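Side-chain contacts in Cys-Gly metallodipeptidase DUG1 (PDB 4G1P), which hydrolyses the dipeptide Cys-Gly as a homodimeric, metal-dependent M20A peptidase and serves as the catalytic component of the yeast glutathione-degrading complex: residues 9-14 and 152-157; 211-216 and 392-397; 280-285 and 312-317. All coordinates share one frame; numbering follows the deposited sequence.

Contact 1. Residues 9-14 and 152-157; sequences FQKIDS and FKASGQ
The alkyl chain of Lys11, on helix 5-14, lies against Ala154 and Ser155, where helix 135-154 runs out at the protein surface. Phe152 points away from segment 9-14; its ring packs edge-to-face with Phe159 and also touches Val8 of helix 5-14. On Ala154 the methyl CB is 4.0 Å from Lys11 CD, and the carbonyl O lies 3.8 Å from Lys11 CE. A bend at chi2 (-50°) lays CD and CE of the lysine along Ala154. A glycine in place of Lys11 would probably take away the alkyl chain that lies along the Ala154 methyl and the Ser155 CB, leaving a gap between the two segments there. Ser155 CB sits 3.7 Å from Lys11 CG, while its OG, set between the backbone N and the carbonyl carbon (chi1 72°), turns back to donate to Phe152 O at 2.9 Å from above the carbonyl plane. That carbonyl also accepts from Gln157 N, and Gly156 N bonds to Lys153 O: with the positive phi of Gly156, a Schellman motif closes the helix. Gln157 then leads the chain on, its side chain resting on Ser7 and Val8 and its NE2 making a weak hydrogen bond to Ser155 O.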
ATOM      1  N   PHE A   9      14.330 -45.156  -9.389  1.00 23.79           N
ATOM      2  CA  PHE A   9      15.259 -44.120  -8.953  1.00 23.52           C
ATOM      3  C   PHE A   9      16.220 -43.688 -10.066  1.00 26.14           C
ATOM      4  O   PHE A   9      16.581 -42.513 -10.168  1.00 26.84           O
ATOM      5  CB  PHE A   9      16.059 -44.584  -7.737  1.00 22.82           C
ATOM      6  CG  PHE A   9      15.277 -44.591  -6.470  1.00 21.11           C
ATOM      7  CD1 PHE A   9      13.913 -44.323  -6.475  1.00 23.21           C
ATOM      8  CD2 PHE A   9      15.900 -44.836  -5.270  1.00 17.67           C
ATOM      9  CE1 PHE A   9      13.179 -44.326  -5.300  1.00 22.51           C
ATOM     10  CE2 PHE A   9      15.177 -44.827  -4.095  1.00 20.81           C
ATOM     11  CZ  PHE A   9      13.813 -44.576  -4.109  1.00 20.15           C
ATOM     12  N   GLN A  10      16.631 -44.640 -10.895  1.00 24.70           N
ATOM     13  CA  GLN A  10      17.535 -44.355 -11.992  1.00 23.15           C
ATOM     14  C   GLN A  10      16.851 -43.550 -13.093  1.00 23.96           C
ATOM     15  O   GLN A  10      17.450 -42.650 -13.703  1.00 19.47           O
ATOM     16  CB  GLN A  10      18.079 -45.649 -12.569  1.00 21.46           C
ATOM     17  CG  GLN A  10      19.155 -46.281 -11.732  1.00 25.35           C
ATOM     18  CD  GLN A  10      19.583 -47.622 -12.296  1.00 27.65           C
ATOM     19  OE1 GLN A  10      19.178 -47.990 -13.404  1.00 25.48           O
ATOM     20  NE2 GLN A  10      20.413 -48.356 -11.545  1.00 19.53           N
ATOM     21  N   LYS A  11      15.599 -43.883 -13.360  1.00 21.97           N
ATOM     22  CA  LYS A  11      14.888 -43.177 -14.405  1.00 22.24           C
ATOM     23  C   LYS A  11      14.590 -41.760 -13.953  1.00 22.33           C
ATOM     24  O   LYS A  11      14.497 -40.854 -14.767  1.00 21.97           O
ATOM     25  CB  LYS A  11      13.616 -43.917 -14.796  1.00 23.41           C
ATOM     26  CG  LYS A  11      13.864 -44.995 -15.834  1.00 29.34           C
ATOM     27  CD  LYS A  11      14.656 -44.449 -17.012  1.00 27.55           C
ATOM     28  CE  LYS A  11      15.261 -45.565 -17.861  1.00 30.41           C
ATOM     29  NZ  LYS A  11      15.735 -45.060 -19.187  1.00 35.04           N
ATOM     30  N   ILE A  12      14.456 -41.573 -12.644  1.00 21.84           N
ATOM     31  CA  ILE A  12      14.178 -40.255 -12.101  1.00 20.87           C
ATOM     32  C   ILE A  12      15.370 -39.335 -12.354  1.00 22.01           C
ATOM     33  O   ILE A  12      15.205 -38.161 -12.679  1.00 20.44           O
ATOM     34  CB  ILE A  12      13.845 -40.322 -10.609  1.00 19.78           C
ATOM     35  CG1 ILE A  12      12.431 -40.866 -10.414  1.00 19.42           C
ATOM     36  CG2 ILE A  12      13.976 -38.953  -9.973  1.00 18.08           C
ATOM     37  CD1 ILE A  12      12.023 -41.041  -8.963  1.00 17.95           C
ATOM     38  N   ASP A  13      16.570 -39.890 -12.225  1.00 20.32           N
ATOM     39  CA  ASP A  13      17.782 -39.165 -12.564  1.00 20.90           C
ATOM     40  C   ASP A  13      17.868 -38.878 -14.065  1.00 20.81           C
ATOM     41  O   ASP A  13      18.166 -37.756 -14.470  1.00 23.16           O
ATOM     42  CB  ASP A  13      19.012 -39.941 -12.100  1.00 21.29           C
ATOM     43  CG  ASP A  13      19.194 -39.903 -10.596  1.00 27.86           C
ATOM     44  OD1 ASP A  13      18.635 -38.990  -9.946  1.00 27.16           O
ATOM     45  OD2 ASP A  13      19.917 -40.775 -10.064  1.00 29.47           O
ATOM     46  N   SER A  14      17.581 -39.881 -14.885  1.00 16.89           N
ATOM     47  CA  SER A  14      17.741 -39.754 -16.330  1.00 19.62           C
ATOM     48  C   SER A  14      16.767 -38.762 -16.927  1.00 20.76           C
ATOM     49  O   SER A  14      17.056 -38.142 -17.943  1.00 22.56           O
ATOM     50  CB  SER A  14      17.515 -41.101 -17.020  1.00 22.61           C
ATOM     51  OG  SER A  14      18.364 -42.089 -16.479  1.00 31.10           O
ATOM     52  N   PHE A 152       8.192 -44.452 -13.362  1.00 23.48           N
ATOM     53  CA  PHE A 152       7.707 -45.824 -13.340  1.00 26.61           C
ATOM     54  C   PHE A 152       7.510 -46.300 -14.776  1.00 30.35           C
ATOM     55  O   PHE A 152       7.910 -47.412 -15.138  1.00 29.78           O
ATOM     56  CB  PHE A 152       6.393 -45.946 -12.545  1.00 24.23           C
ATOM     57  CG  PHE A 152       6.592 -46.131 -11.066  1.00 23.95           C
ATOM     58  CD1 PHE A 152       6.677 -45.035 -10.219  1.00 22.48           C
ATOM     59  CD2 PHE A 152       6.721 -47.400 -10.525  1.00 24.29           C
ATOM     60  CE1 PHE A 152       6.875 -45.200  -8.851  1.00 23.69           C
ATOM     61  CE2 PHE A 152       6.925 -47.578  -9.160  1.00 23.86           C
ATOM     62  CZ  PHE A 152       7.000 -46.476  -8.321  1.00 27.30           C
ATOM     63  N   LYS A 153       6.918 -45.442 -15.598  1.00 26.55           N
ATOM     64  CA  LYS A 153       6.645 -45.804 -16.980  1.00 27.83           C
ATOM     65  C   LYS A 153       7.937 -46.091 -17.746  1.00 27.09           C
ATOM     66  O   LYS A 153       8.076 -47.143 -18.358  1.00 31.38           O
ATOM     67  CB  LYS A 153       5.823 -44.719 -17.668  1.00 28.55           C
ATOM     68  CG  LYS A 153       4.529 -45.226 -18.284  1.00 34.04           C
ATOM     69  CD  LYS A 153       3.419 -44.175 -18.212  1.00 29.71           C
ATOM     70  CE  LYS A 153       3.919 -42.825 -18.720  1.00 39.75           C
ATOM     71  NZ  LYS A 153       3.065 -41.675 -18.283  1.00 35.05           N
ATOM     72  N   ALA A 154       8.890 -45.172 -17.683  1.00 25.76           N
ATOM     73  CA  ALA A 154      10.153 -45.312 -18.411  1.00 24.61           C
ATOM     74  C   ALA A 154      11.014 -46.467 -17.904  1.00 29.78           C
ATOM     75  O   ALA A 154      11.853 -46.989 -18.634  1.00 28.63           O
ATOM     76  CB  ALA A 154      10.949 -44.020 -18.355  1.00 21.62           C
ATOM     77  N   SER A 155      10.819 -46.845 -16.648  1.00 28.83           N
ATOM     78  CA  SER A 155      11.610 -47.905 -16.049  1.00 28.92           C
ATOM     79  C   SER A 155      10.977 -49.273 -16.307  1.00 32.27           C
ATOM     80  O   SER A 155      11.537 -50.296 -15.926  1.00 29.90           O
ATOM     81  CB  SER A 155      11.739 -47.678 -14.545  1.00 31.60           C
ATOM     82  OG  SER A 155      10.508 -47.938 -13.886  1.00 34.20           O
ATOM     83  N   GLY A 156       9.808 -49.280 -16.947  1.00 32.31           N
ATOM     84  CA  GLY A 156       9.082 -50.507 -17.215  1.00 29.61           C
ATOM     85  C   GLY A 156       8.699 -51.244 -15.941  1.00 36.70           C
ATOM     86  O   GLY A 156       8.526 -52.462 -15.927  1.00 39.97           O
ATOM     87  N   GLN A 157       8.564 -50.488 -14.862  1.00 37.28           N
ATOM     88  CA  GLN A 157       8.200 -51.035 -13.568  1.00 35.52           C
ATOM     89  C   GLN A 157       6.708 -50.812 -13.274  1.00 36.55           C
ATOM     90  O   GLN A 157       6.130 -49.792 -13.646  1.00 35.23           O
ATOM     91  CB  GLN A 157       9.067 -50.364 -12.521  1.00 32.72           C
ATOM     92  CG  GLN A 157       9.813 -51.299 -11.626  1.00 45.74           C
ATOM     93  CD  GLN A 157      10.685 -52.330 -12.342  1.00 49.58           C
ATOM     94  OE1 GLN A 157      10.905 -53.425 -11.820  1.00 49.94           O
ATOM     95  NE2 GLN A 157      11.202 -51.979 -13.519  1.00 43.49           N
TER

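Contact 2. Residues 211-216 and 392-397; sequences LTYGLR and SDPFNA
Tyr213 departs from extended geometry inside its strand (psi 3°), and its carbonyl takes Ser392 N almost end-on while its ring receives a proline over one face. Ser392 N donates to Tyr213 O at 2.8 Å, with a C=O...donor angle of 174°. Tyr213 CG stands between its own backbone N and carbonyl carbon (chi1 66°), which directs the ring to the side where Pro394 lies. There Pro394 CG is 4.3 Å from the centroid of the Tyr213 ring, a CH-pi contact displaced toward the rim, and Pro394 CB comes to 3.8 Å from Tyr213 CB. Strands 210-226 and 378-391 pair antiparallel, and the Ser392 bond ties the loop just after 378-391 to strand 210-226; in M20 peptidases the lid is inserted into the catalytic domain, and these segments probably lie near where the chain passes between the two. Around Pro394 the loop turns: Asp393 OD1 accepts from Phe395 N at 3.0 Å, an Asx turn in which the donor sits above the carboxylate plane. Asn396 follows as N-cap of helix 397-410, its OD1 receiving Phe399 N, and Phe399 itself touches the Tyr213 side chain.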
ATOM      1  N   LEU A 211       8.484 -35.693   8.376  1.00 20.13           N
ATOM      2  CA  LEU A 211       7.127 -36.005   7.972  1.00 20.13           C
ATOM      3  C   LEU A 211       6.212 -35.202   8.889  1.00 22.78           C
ATOM      4  O   LEU A 211       6.491 -35.026  10.087  1.00 20.76           O
ATOM      5  CB  LEU A 211       6.854 -37.507   8.043  1.00 22.57           C
ATOM      6  CG  LEU A 211       7.752 -38.347   7.129  1.00 20.99           C
ATOM      7  CD1 LEU A 211       7.439 -39.804   7.295  1.00 22.19           C
ATOM      8  CD2 LEU A 211       7.589 -37.937   5.670  1.00 20.10           C
ATOM      9  N   THR A 212       5.140 -34.677   8.316  1.00 18.22           N
ATOM     10  CA  THR A 212       4.364 -33.692   9.017  1.00 17.63           C
ATOM     11  C   THR A 212       3.025 -34.251   9.412  1.00 20.33           C
ATOM     12  O   THR A 212       2.285 -34.752   8.575  1.00 23.25           O
ATOM     13  CB  THR A 212       4.235 -32.412   8.187  1.00 19.92           C
ATOM     14  OG1 THR A 212       5.538 -31.835   8.040  1.00 20.30           O
ATOM     15  CG2 THR A 212       3.321 -31.402   8.878  1.00 21.43           C
ATOM     16  N   TYR A 213       2.721 -34.177  10.704  1.00 22.30           N
ATOM     17  CA  TYR A 213       1.477 -34.738  11.215  1.00 22.89           C
ATOM     18  C   TYR A 213       0.484 -33.693  11.748  1.00 25.38           C
ATOM     19  O   TYR A 213      -0.585 -34.056  12.256  1.00 26.05           O
ATOM     20  CB  TYR A 213       1.767 -35.815  12.275  1.00 24.40           C
ATOM     21  CG  TYR A 213       2.420 -35.307  13.549  1.00 24.44           C
ATOM     22  CD1 TYR A 213       3.801 -35.234  13.667  1.00 23.40           C
ATOM     23  CD2 TYR A 213       1.652 -34.915  14.633  1.00 21.16           C
ATOM     24  CE1 TYR A 213       4.391 -34.780  14.816  1.00 23.68           C
ATOM     25  CE2 TYR A 213       2.233 -34.454  15.782  1.00 20.42           C
ATOM     26  CZ  TYR A 213       3.599 -34.390  15.876  1.00 23.62           C
ATOM     27  OH  TYR A 213       4.176 -33.933  17.040  1.00 25.84           O
ATOM     28  N   GLY A 214       0.825 -32.408  11.624  1.00 25.92           N
ATOM     29  CA  GLY A 214      -0.035 -31.339  12.127  1.00 25.14           C
ATOM     30  C   GLY A 214       0.070 -29.975  11.455  1.00 24.88           C
ATOM     31  O   GLY A 214       1.161 -29.496  11.150  1.00 29.16           O
ATOM     32  N   LEU A 215      -1.072 -29.335  11.238  1.00 22.91           N
ATOM     33  CA  LEU A 215      -1.097 -27.993  10.660  1.00 23.45           C
ATOM     34  C   LEU A 215      -1.881 -27.027  11.525  1.00 25.08           C
ATOM     35  O   LEU A 215      -2.914 -27.383  12.089  1.00 25.51           O
ATOM     36  CB  LEU A 215      -1.769 -28.021   9.293  1.00 24.63           C
ATOM     37  CG  LEU A 215      -1.062 -28.749   8.163  1.00 26.20           C
ATOM     38  CD1 LEU A 215      -2.094 -29.201   7.175  1.00 22.46           C
ATOM     39  CD2 LEU A 215      -0.074 -27.816   7.512  1.00 24.04           C
ATOM     40  N   ARG A 216      -1.411 -25.788  11.610  1.00 25.16           N
ATOM     41  CA  ARG A 216      -2.219 -24.747  12.215  1.00 20.85           C
ATOM     42  C   ARG A 216      -3.252 -24.303  11.206  1.00 22.27           C
ATOM     43  O   ARG A 216      -3.005 -24.344  10.008  1.00 21.30           O
ATOM     44  CB  ARG A 216      -1.376 -23.538  12.529  1.00 22.04           C
ATOM     45  CG  ARG A 216      -0.482 -23.629  13.704  1.00 20.67           C
ATOM     46  CD  ARG A 216       0.589 -22.632  13.434  1.00 22.39           C
ATOM     47  NE  ARG A 216       0.929 -21.788  14.555  1.00 26.73           N
ATOM     48  CZ  ARG A 216       1.812 -20.801  14.478  1.00 23.18           C
ATOM     49  NH1 ARG A 216       2.408 -20.542  13.327  1.00 20.07           N
ATOM     50  NH2 ARG A 216       2.100 -20.081  15.551  1.00 24.62           N
ATOM     51  N   SER A 392      -2.887 -35.087  13.572  1.00 30.43           N
ATOM     52  CA  SER A 392      -3.063 -36.510  13.404  1.00 29.85           C
ATOM     53  C   SER A 392      -1.976 -37.266  14.123  1.00 29.91           C
ATOM     54  O   SER A 392      -0.945 -36.701  14.488  1.00 29.16           O
ATOM     55  CB  SER A 392      -3.047 -36.875  11.930  1.00 29.30           C
ATOM     56  OG  SER A 392      -2.495 -38.167  11.767  1.00 39.19           O
ATOM     57  N   ASP A 393      -2.220 -38.555  14.322  1.00 37.40           N
ATOM     58  CA  ASP A 393      -1.248 -39.439  14.938  1.00 34.68           C
ATOM     59  C   ASP A 393      -0.368 -39.983  13.838  1.00 34.68           C
ATOM     60  O   ASP A 393      -0.859 -40.622  12.911  1.00 38.32           O
ATOM     61  CB  ASP A 393      -1.957 -40.582  15.673  1.00 41.14           C
ATOM     62  CG  ASP A 393      -1.084 -41.833  15.806  1.00 48.56           C
ATOM     63  OD1 ASP A 393      -1.054 -42.639  14.843  1.00 48.27           O
ATOM     64  OD2 ASP A 393      -0.438 -42.013  16.869  1.00 44.22           O
ATOM     65  N   PRO A 394       0.940 -39.737  13.944  1.00 30.66           N
ATOM     66  CA  PRO A 394       1.961 -40.104  12.957  1.00 28.73           C
ATOM     67  C   PRO A 394       2.397 -41.570  13.002  1.00 31.69           C
ATOM     68  O   PRO A 394       3.569 -41.867  12.746  1.00 29.37           O
ATOM     69  CB  PRO A 394       3.144 -39.236  13.365  1.00 26.29           C
ATOM     70  CG  PRO A 394       2.994 -39.101  14.842  1.00 29.02           C
ATOM     71  CD  PRO A 394       1.516 -39.018  15.093  1.00 28.82           C
ATOM     72  N   PHE A 395       1.496 -42.490  13.310  1.00 32.41           N
ATOM     73  CA  PHE A 395       1.941 -43.877  13.362  1.00 32.71           C
ATOM     74  C   PHE A 395       1.287 -44.808  12.359  1.00 32.58           C
ATOM     75  O   PHE A 395       1.824 -45.879  12.090  1.00 40.06           O
ATOM     76  CB  PHE A 395       1.915 -44.423  14.791  1.00 32.05           C
ATOM     77  CG  PHE A 395       2.986 -43.833  15.649  1.00 32.86           C
ATOM     78  CD1 PHE A 395       4.298 -44.229  15.492  1.00 27.23           C
ATOM     79  CD2 PHE A 395       2.695 -42.842  16.564  1.00 34.79           C
ATOM     80  CE1 PHE A 395       5.288 -43.672  16.243  1.00 27.96           C
ATOM     81  CE2 PHE A 395       3.692 -42.276  17.322  1.00 30.12           C
ATOM     82  CZ  PHE A 395       4.988 -42.689  17.160  1.00 29.65           C
ATOM     83  N   ASN A 396       0.162 -44.383  11.789  1.00 26.50           N
ATOM     84  CA  ASN A 396      -0.538 -45.136  10.743  1.00 23.91           C
ATOM     85  C   ASN A 396       0.206 -45.479   9.448  1.00 22.15           C
ATOM     86  O   ASN A 396       1.212 -44.857   9.085  1.00 22.21           O
ATOM     87  CB  ASN A 396      -1.632 -44.266  10.115  1.00 28.59           C
ATOM     88  CG  ASN A 396      -1.084 -42.959   9.571  1.00 27.36           C
ATOM     89  OD1 ASN A 396      -0.290 -42.941   8.626  1.00 23.06           O
ATOM     90  ND2 ASN A 396      -1.491 -41.860  10.181  1.00 30.51           N
ATOM     91  N   ALA A 397      -0.338 -46.467   8.746  1.00 21.92           N
ATOM     92  CA  ALA A 397       0.301 -47.106   7.603  1.00 22.14           C
ATOM     93  C   ALA A 397       1.089 -46.111   6.750  1.00 22.55           C
ATOM     94  O   ALA A 397       2.231 -46.374   6.379  1.00 18.94           O
ATOM     95  CB  ALA A 397      -0.749 -47.832   6.754  1.00 19.24           C
TER

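Contact 3. Residues 280-285 and 312-317; sequences ALYKDI and HRWRYP
Trp314 presents the edge of its six-membered ring to Ile285 and Tyr282. The methyl CD1 of Ile285 arrives in the plane of the indole, 3.7 Å from Trp314 CZ3, while Tyr282 CE1 lies 3.9 Å from Trp314 CE3. The tyrosine and the six-membered ring are tilted by 55°, their centroids 5.9 Å apart, and the two side chains run antiparallel alongside one another. Farther along the tyrosine, its OH is 3.8 Å from Arg315 CG; the arginine, with CG between its backbone N and carbonyl carbon (chi1 61°) and further bends at chi2 and chi3, runs roughly perpendicular to the phenol. Glu278 OE2 positions these polar ends, accepting a hydrogen bond from Tyr282 OH and forming a salt bridge with Arg315 NE, so that one oxygen ties both residues together and its charge probably offsets that of the guanidinium. Arg315 NH2 also bonds to Ala272 O, and Arg315 CD lies 3.9 Å above the centre of the Tyr316 ring. Further out, Thr417 and Arg418 of strand 415-419 meet Trp314, and Leu310 and Leu204 meet Ile285. The turn after helix 276-281 and the end of helix 306-314 thus pack together through aromatic and aliphatic side chains beside the mixed sheet that holds strands 210-226 and 415-419, within the alpha/beta scaffold of this M20 peptidase.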
ATOM      1  N   ALA A 280       6.247 -35.820  24.229  1.00 38.35           N
ATOM      2  CA  ALA A 280       7.184 -36.871  23.842  1.00 39.59           C
ATOM      3  C   ALA A 280       7.718 -36.636  22.440  1.00 43.49           C
ATOM      4  O   ALA A 280       8.929 -36.608  22.219  1.00 46.29           O
ATOM      5  CB  ALA A 280       6.520 -38.234  23.917  1.00 41.47           C
ATOM      6  N   LEU A 281       6.798 -36.454  21.498  1.00 45.26           N
ATOM      7  CA  LEU A 281       7.149 -36.246  20.097  1.00 38.64           C
ATOM      8  C   LEU A 281       8.038 -35.027  19.839  1.00 36.65           C
ATOM      9  O   LEU A 281       8.711 -34.970  18.809  1.00 37.60           O
ATOM     10  CB  LEU A 281       5.889 -36.158  19.244  1.00 30.17           C
ATOM     11  CG  LEU A 281       4.978 -37.379  19.320  1.00 33.24           C
ATOM     12  CD1 LEU A 281       3.548 -36.980  19.047  1.00 35.76           C
ATOM     13  CD2 LEU A 281       5.424 -38.434  18.330  1.00 31.97           C
ATOM     14  N   TYR A 282       8.021 -34.084  20.751  1.00 34.31           N
ATOM     15  CA  TYR A 282       8.685 -32.840  20.525  1.00 39.54           C
ATOM     16  C   TYR A 282      10.126 -32.960  20.844  1.00 44.94           C
ATOM     17  O   TYR A 282      10.903 -32.096  20.554  1.00 48.53           O
ATOM     18  CB  TYR A 282       8.065 -31.700  21.314  1.00 32.18           C
ATOM     19  CG  TYR A 282       6.701 -31.308  20.869  1.00 34.20           C
ATOM     20  CD1 TYR A 282       6.243 -31.625  19.624  1.00 31.91           C
ATOM     21  CD2 TYR A 282       5.870 -30.652  21.700  1.00 30.61           C
ATOM     22  CE1 TYR A 282       4.998 -31.283  19.229  1.00 28.41           C
ATOM     23  CE2 TYR A 282       4.637 -30.292  21.291  1.00 31.78           C
ATOM     24  CZ  TYR A 282       4.214 -30.618  20.066  1.00 28.12           C
ATOM     25  OH  TYR A 282       2.983 -30.258  19.719  1.00 27.41           O
ATOM     26  N   LYS A 283      10.511 -34.050  21.436  1.00 44.43           N
ATOM     27  CA  LYS A 283      11.870 -34.115  21.837  1.00 50.83           C
ATOM     28  C   LYS A 283      12.501 -35.026  20.846  1.00 50.44           C
ATOM     29  O   LYS A 283      11.858 -35.848  20.255  1.00 49.74           O
ATOM     30  CB  LYS A 283      11.988 -34.377  23.317  1.00 57.78           C
ATOM     31  CG  LYS A 283      13.259 -33.792  23.852  1.00 68.68           C
ATOM     32  CD  LYS A 283      14.093 -33.230  22.713  1.00 62.10           C
ATOM     33  CE  LYS A 283      15.573 -33.176  23.093  1.00 67.30           C
ATOM     34  NZ  LYS A 283      15.887 -33.865  24.384  1.00 64.14           N
ATOM     35  N   ASP A 284      13.780 -34.831  20.665  1.00 49.49           N
ATOM     36  CA  ASP A 284      14.509 -35.521  19.658  1.00 49.22           C
ATOM     37  C   ASP A 284      14.404 -34.886  18.336  1.00 45.29           C
ATOM     38  O   ASP A 284      14.816 -35.440  17.361  1.00 47.51           O
ATOM     39  CB  ASP A 284      13.842 -36.852  19.428  1.00 47.29           C
ATOM     40  CG  ASP A 284      14.474 -37.918  20.208  1.00 60.95           C
ATOM     41  OD1 ASP A 284      15.669 -37.806  20.452  1.00 64.68           O
ATOM     42  OD2 ASP A 284      13.789 -38.844  20.638  1.00 67.50           O
ATOM     43  N   ILE A 285      13.945 -33.672  18.306  1.00 41.12           N
ATOM     44  CA  ILE A 285      13.778 -33.012  17.058  1.00 38.93           C
ATOM     45  C   ILE A 285      15.127 -32.386  16.962  1.00 37.61           C
ATOM     46  O   ILE A 285      15.766 -32.181  17.940  1.00 39.70           O
ATOM     47  CB  ILE A 285      12.486 -32.215  16.931  1.00 37.36           C
ATOM     48  CG1 ILE A 285      11.383 -33.147  16.525  1.00 32.04           C
ATOM     49  CG2 ILE A 285      12.622 -31.126  15.898  1.00 34.50           C
ATOM     50  CD1 ILE A 285      10.043 -32.632  16.884  1.00 33.84           C
ATOM     51  N   HIS A 312       5.885 -22.616  19.785  1.00 24.43           N
ATOM     52  CA  HIS A 312       5.264 -21.391  19.327  1.00 25.44           C
ATOM     53  C   HIS A 312       5.070 -21.332  17.808  1.00 28.67           C
ATOM     54  O   HIS A 312       4.228 -20.571  17.332  1.00 26.29           O
ATOM     55  CB  HIS A 312       5.980 -20.160  19.891  1.00 29.62           C
ATOM     56  CG  HIS A 312       5.592 -19.860  21.306  1.00 31.44           C
ATOM     57  ND1 HIS A 312       6.405 -20.147  22.382  1.00 33.54           N
ATOM     58  CD2 HIS A 312       4.449 -19.352  21.823  1.00 28.22           C
ATOM     59  CE1 HIS A 312       5.787 -19.808  23.498  1.00 30.84           C
ATOM     60  NE2 HIS A 312       4.598 -19.325  23.187  1.00 26.80           N
ATOM     61  N   ARG A 313       5.818 -22.142  17.053  1.00 26.51           N
ATOM     62  CA  ARG A 313       5.489 -22.357  15.639  1.00 24.69           C
ATOM     63  C   ARG A 313       4.350 -23.346  15.456  1.00 22.77           C
ATOM     64  O   ARG A 313       3.596 -23.235  14.503  1.00 21.80           O
ATOM     65  CB  ARG A 313       6.662 -22.926  14.854  1.00 26.15           C
ATOM     66  CG  ARG A 313       7.908 -22.115  14.879  1.00 32.95           C
ATOM     67  CD  ARG A 313       9.045 -22.943  14.317  1.00 32.90           C
ATOM     68  NE  ARG A 313       8.921 -23.093  12.875  1.00 30.99           N
ATOM     69  CZ  ARG A 313       9.892 -22.800  12.025  1.00 30.93           C
ATOM     70  NH1 ARG A 313      11.049 -22.365  12.489  1.00 34.19           N
ATOM     71  NH2 ARG A 313       9.710 -22.954  10.720  1.00 36.24           N
ATOM     72  N   TRP A 314       4.242 -24.332  16.345  1.00 24.78           N
ATOM     73  CA  TRP A 314       3.379 -25.487  16.067  1.00 25.16           C
ATOM     74  C   TRP A 314       2.043 -25.558  16.799  1.00 25.65           C
ATOM     75  O   TRP A 314       1.049 -25.993  16.220  1.00 24.88           O
ATOM     76  CB  TRP A 314       4.129 -26.799  16.301  1.00 24.52           C
ATOM     77  CG  TRP A 314       5.273 -27.031  15.372  1.00 27.07           C
ATOM     78  CD1 TRP A 314       5.562 -26.335  14.237  1.00 24.03           C
ATOM     79  CD2 TRP A 314       6.301 -28.025  15.511  1.00 29.34           C
ATOM     80  NE1 TRP A 314       6.705 -26.829  13.665  1.00 23.96           N
ATOM     81  CE2 TRP A 314       7.178 -27.869  14.423  1.00 25.30           C
ATOM     82  CE3 TRP A 314       6.563 -29.032  16.454  1.00 29.02           C
ATOM     83  CZ2 TRP A 314       8.297 -28.689  14.241  1.00 25.62           C
ATOM     84  CZ3 TRP A 314       7.675 -29.838  16.278  1.00 24.49           C
ATOM     85  CH2 TRP A 314       8.528 -29.662  15.180  1.00 26.48           C
ATOM     86  N   ARG A 315       2.010 -25.173  18.072  1.00 28.85           N
ATOM     87  CA  ARG A 315       0.841 -25.512  18.884  1.00 30.36           C
ATOM     88  C   ARG A 315       0.307 -24.390  19.757  1.00 27.71           C
ATOM     89  O   ARG A 315      -0.688 -24.576  20.439  1.00 26.94           O
ATOM     90  CB  ARG A 315       1.099 -26.776  19.721  1.00 28.00           C
ATOM     91  CG  ARG A 315       2.249 -26.656  20.704  1.00 27.65           C
ATOM     92  CD  ARG A 315       1.732 -26.429  22.112  1.00 29.68           C
ATOM     93  NE  ARG A 315       0.741 -27.429  22.475  1.00 28.33           N
ATOM     94  CZ  ARG A 315      -0.363 -27.168  23.166  1.00 34.59           C
ATOM     95  NH1 ARG A 315      -0.606 -25.933  23.581  1.00 30.08           N
ATOM     96  NH2 ARG A 315      -1.227 -28.141  23.449  1.00 33.00           N
ATOM     97  N   TYR A 316       0.963 -23.237  19.732  1.00 27.52           N
ATOM     98  CA  TYR A 316       0.383 -22.016  20.306  1.00 30.40           C
ATOM     99  C   TYR A 316      -0.040 -21.100  19.168  1.00 27.14           C
ATOM    100  O   TYR A 316       0.648 -21.027  18.158  1.00 26.78           O
ATOM    101  CB  TYR A 316       1.384 -21.308  21.226  1.00 26.17           C
ATOM    102  CG  TYR A 316       1.639 -22.064  22.515  1.00 29.83           C
ATOM    103  CD1 TYR A 316       0.585 -22.628  23.227  1.00 31.21           C
ATOM    104  CD2 TYR A 316       2.925 -22.236  23.009  1.00 27.97           C
ATOM    105  CE1 TYR A 316       0.803 -23.322  24.405  1.00 29.21           C
ATOM    106  CE2 TYR A 316       3.148 -22.933  24.183  1.00 31.02           C
ATOM    107  CZ  TYR A 316       2.080 -23.473  24.877  1.00 30.52           C
ATOM    108  OH  TYR A 316       2.284 -24.170  26.048  1.00 34.38           O
ATOM    109  N   PRO A 317      -1.177 -20.409  19.317  1.00 25.91           N
ATOM    110  CA  PRO A 317      -1.650 -19.527  18.244  1.00 25.78           C
ATOM    111  C   PRO A 317      -0.710 -18.359  18.010  1.00 26.07           C
ATOM    112  O   PRO A 317       0.169 -18.095  18.830  1.00 28.58           O
ATOM    113  CB  PRO A 317      -3.005 -19.024  18.763  1.00 26.95           C
ATOM    114  CG  PRO A 317      -2.937 -19.185  20.230  1.00 26.51           C
ATOM    115  CD  PRO A 317      -2.063 -20.382  20.491  1.00 28.09           C
TER

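Overall arrangement
Contact 1 is a surface contact, its centre about 29 Å from that of the chain, and joins helix 5-14 to the C-terminal end of helix 135-154 by the aliphatic part of a lysine, without any hydrogen bond between its segments. Contacts 2 and 3 are buried and adjacent, with centres about 13 Å apart. They share the neighbourhood of strands 210-226 and 415-419, and touch where Tyr213 meets Tyr282 and where Arg216 NH2 probably bonds to Tyr316 O. Their chemistry differs: 211-216 with 392-397 relies on a backbone bond and a proline over a ring, whereas 280-285 with 312-317 relies on apolar ring packing flanked by a shared carboxylate.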